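Local coordinates for glycerol dehydratase (Clostridium butyricum, PDB 1R9D), which probably dehydrates glycerol as a coenzyme B12-independent lyase of the pyruvate formate lyase-like, glycyl-radical family, at residues A[133-138]-A[510-515]. Residues are numbered along the deposited sequence; the frame is centred on the assembly and turned at random.
Sequences ELATSY and DIAHAE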
ATOM      1  N   GLU A 133       7.733  11.752  -6.447  1.00 24.59           N
ATOM      2  CA  GLU A 133       7.328  12.534  -5.286  1.00 25.20           C
ATOM      3  C   GLU A 133       7.156  11.673  -4.033  1.00 24.96           C
ATOM      4  O   GLU A 133       7.516  12.093  -2.934  1.00 25.69           O
ATOM      5  CB  GLU A 133       6.057  13.325  -5.629  1.00 27.19           C
ATOM      6  CG  GLU A 133       6.341  14.322  -6.760  1.00 28.85           C
ATOM      7  CD  GLU A 133       5.100  14.913  -7.402  1.00 31.26           C
ATOM      8  OE1 GLU A 133       4.773  16.084  -7.099  1.00 32.27           O
ATOM      9  OE2 GLU A 133       4.458  14.207  -8.212  1.00 30.64           O
ATOM     10  N   LEU A 134       6.635  10.461  -4.194  1.00 24.64           N
ATOM     11  CA  LEU A 134       6.471   9.567  -3.048  1.00 24.32           C
ATOM     12  C   LEU A 134       7.849   9.093  -2.566  1.00 24.18           C
ATOM     13  O   LEU A 134       8.087   8.979  -1.366  1.00 24.33           O
ATOM     14  CB  LEU A 134       5.608   8.364  -3.433  1.00 24.03           C
ATOM     15  CG  LEU A 134       5.401   7.303  -2.347  1.00 24.61           C
ATOM     16  CD1 LEU A 134       4.716   7.919  -1.139  1.00 25.47           C
ATOM     17  CD2 LEU A 134       4.570   6.163  -2.910  1.00 24.85           C
ATOM     18  N   ALA A 135       8.754   8.828  -3.507  1.00 24.54           N
ATOM     19  CA  ALA A 135      10.105   8.374  -3.167  1.00 24.47           C
ATOM     20  C   ALA A 135      10.787   9.382  -2.252  1.00 25.55           C
ATOM     21  O   ALA A 135      11.405   9.009  -1.252  1.00 25.13           O
ATOM     22  CB  ALA A 135      10.933   8.176  -4.433  1.00 24.89           C
ATOM     23  N   THR A 136      10.681  10.663  -2.595  1.00 25.17           N
ATOM     24  CA  THR A 136      11.285  11.711  -1.777  1.00 26.76           C
ATOM     25  C   THR A 136      10.658  11.754  -0.383  1.00 26.07           C
ATOM     26  O   THR A 136      11.354  11.955   0.619  1.00 26.53           O
ATOM     27  CB  THR A 136      11.135  13.094  -2.456  1.00 27.55           C
ATOM     28  OG1 THR A 136      11.970  13.138  -3.619  1.00 30.12           O
ATOM     29  CG2 THR A 136      11.541  14.211  -1.507  1.00 29.15           C
ATOM     30  N   SER A 137       9.346  11.557  -0.309  1.00 25.89           N
ATOM     31  CA  SER A 137       8.663  11.572   0.979  1.00 26.05           C
ATOM     32  C   SER A 137       9.147  10.449   1.896  1.00 25.80           C
ATOM     33  O   SER A 137       9.144  10.601   3.117  1.00 26.22           O
ATOM     34  CB  SER A 137       7.149  11.454   0.781  1.00 26.66           C
ATOM     35  OG  SER A 137       6.643  12.571   0.070  1.00 27.96           O
ATOM     36  N   TYR A 138       9.554   9.323   1.313  1.00 25.68           N
ATOM     37  CA  TYR A 138      10.039   8.195   2.109  1.00 26.27           C
ATOM     38  C   TYR A 138      11.474   8.391   2.608  1.00 26.81           C
ATOM     39  O   TYR A 138      11.881   7.778   3.594  1.00 25.38           O
ATOM     40  CB  TYR A 138       9.951   6.891   1.309  1.00 25.94           C
ATOM     41  CG  TYR A 138       8.630   6.164   1.453  1.00 26.52           C
ATOM     42  CD1 TYR A 138       7.837   5.887   0.338  1.00 27.41           C
ATOM     43  CD2 TYR A 138       8.172   5.756   2.705  1.00 26.66           C
ATOM     44  CE1 TYR A 138       6.617   5.220   0.472  1.00 26.46           C
ATOM     45  CE2 TYR A 138       6.955   5.090   2.846  1.00 27.17           C
ATOM     46  CZ  TYR A 138       6.185   4.828   1.727  1.00 27.74           C
ATOM     47  OH  TYR A 138       4.974   4.188   1.869  1.00 30.13           O
ATOM     48  N   ASP A 510      12.409   2.246  -4.643  1.00 22.63           N
ATOM     49  CA  ASP A 510      11.942   0.876  -4.866  1.00 23.13           C
ATOM     50  C   ASP A 510      10.525   0.755  -4.285  1.00 23.61           C
ATOM     51  O   ASP A 510       9.597   0.274  -4.947  1.00 24.21           O
ATOM     52  CB  ASP A 510      12.898  -0.096  -4.148  1.00 23.39           C
ATOM     53  CG  ASP A 510      12.964  -1.475  -4.797  1.00 25.72           C
ATOM     54  OD1 ASP A 510      11.917  -2.006  -5.226  1.00 26.46           O
ATOM     55  OD2 ASP A 510      14.082  -2.047  -4.855  1.00 26.48           O
ATOM     56  N   ILE A 511      10.364   1.208  -3.046  1.00 23.58           N
ATOM     57  CA  ILE A 511       9.069   1.170  -2.376  1.00 24.24           C
ATOM     58  C   ILE A 511       8.040   2.006  -3.137  1.00 24.79           C
ATOM     59  O   ILE A 511       6.887   1.604  -3.270  1.00 24.59           O
ATOM     60  CB  ILE A 511       9.182   1.690  -0.920  1.00 24.47           C
ATOM     61  CG1 ILE A 511       9.967   0.683  -0.073  1.00 25.45           C
ATOM     62  CG2 ILE A 511       7.792   1.896  -0.317  1.00 26.91           C
ATOM     63  CD1 ILE A 511      10.329   1.189   1.318  1.00 25.91           C
ATOM     64  N   ALA A 512       8.464   3.158  -3.654  1.00 24.07           N
ATOM     65  CA  ALA A 512       7.556   4.041  -4.389  1.00 23.50           C
ATOM     66  C   ALA A 512       7.004   3.407  -5.662  1.00 23.67           C
ATOM     67  O   ALA A 512       5.813   3.539  -5.954  1.00 24.06           O
ATOM     68  CB  ALA A 512       8.253   5.365  -4.718  1.00 23.44           C
ATOM     69  N   HIS A 513       7.858   2.731  -6.425  1.00 22.99           N
ATOM     70  CA  HIS A 513       7.418   2.070  -7.648  1.00 23.28           C
ATOM     71  C   HIS A 513       6.416   0.971  -7.334  1.00 24.13           C
ATOM     72  O   HIS A 513       5.455   0.767  -8.074  1.00 24.82           O
ATOM     73  CB  HIS A 513       8.610   1.478  -8.405  1.00 24.63           C
ATOM     74  CG  HIS A 513       9.300   2.462  -9.297  1.00 25.77           C
ATOM     75  ND1 HIS A 513       8.807   2.811 -10.537  1.00 27.16           N
ATOM     76  CD2 HIS A 513      10.422   3.198  -9.118  1.00 26.34           C
ATOM     77  CE1 HIS A 513       9.596   3.720 -11.082  1.00 27.18           C
ATOM     78  NE2 HIS A 513      10.583   3.972 -10.242  1.00 26.53           N
ATOM     79  N   ALA A 514       6.638   0.259  -6.235  1.00 23.81           N
ATOM     80  CA  ALA A 514       5.731  -0.812  -5.845  1.00 25.17           C
ATOM     81  C   ALA A 514       4.375  -0.258  -5.418  1.00 25.82           C
ATOM     82  O   ALA A 514       3.329  -0.837  -5.722  1.00 26.17           O
ATOM     83  CB  ALA A 514       6.337  -1.625  -4.705  1.00 25.05           C
ATOM     84  N   GLU A 515       4.401   0.876  -4.726  1.00 25.88           N
ATOM     85  CA  GLU A 515       3.180   1.495  -4.224  1.00 27.17           C
ATOM     86  C   GLU A 515       2.360   2.208  -5.291  1.00 26.53           C
ATOM     87  O   GLU A 515       1.130   2.155  -5.266  1.00 25.71           O
ATOM     88  CB  GLU A 515       3.525   2.482  -3.101  1.00 29.42           C
ATOM     89  CG  GLU A 515       2.331   3.000  -2.313  1.00 34.08           C
ATOM     90  CD  GLU A 515       2.747   3.747  -1.050  1.00 36.88           C
ATOM     91  OE1 GLU A 515       3.753   3.337  -0.421  1.00 36.05           O
ATOM     92  OE2 GLU A 515       2.063   4.732  -0.677  1.00 36.77           O
TER
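Ala135 and Ala512 mark where two helical segments, 133-138 and 510-515, pass each other: their CA atoms lie 5.2 Å apart, the axes approach to 8.3 Å, and the chain directions differ by 134°, closer to antiparallel than parallel. The Ala512 methyl points at the other helix and rests on its backbone, Ala512 CB lying 3.7 Å from Ala135 N, with Ala135 CB alongside; so small a side chain is consistent with the short axial distance. Beside this point the Leu134 side chain crosses that of Glu515 at about a right angle. Leu134 CG stands anti to the backbone N (chi1 177°), and the CD2 branch does most of the touching, packing against the aliphatic CB and CG of Glu515 and reaching its carboxylate carbon CD at 3.6 Å. Glu515 is likewise anti at chi1 and extended beyond CG, a shape that carries its acid group across to Tyr138. There Tyr138 OH donates to Glu515 OE1 at 2.7 Å, and OE1 accepts through its syn lone pair, on the side of the other carboxylate oxygen; the acceptor lies in the ring plane, at its edge, while the carboxylate is turned 79° from that plane. One short hydrogen bond thus ties the phenol to the acid in a largely apolar interface. Ile511 CG2 supplies an off-centre CH-pi contact, 4.1 Å from the Tyr138 ring centroid, with Tyr138 CE1 its nearest ring atom. The contact is a buried helix-helix crossing that joins the short helix 131-138 to the C-terminal end of the long helix 484-516, within the pyruvate formate lyase-like part of the chain. Pro46 of the second subunit packs on Leu134 and Tyr138, placing the crossing at the dimer interface, while on the same chain Ile511 also touches Pro630, in a loop shortly before strand 634-635.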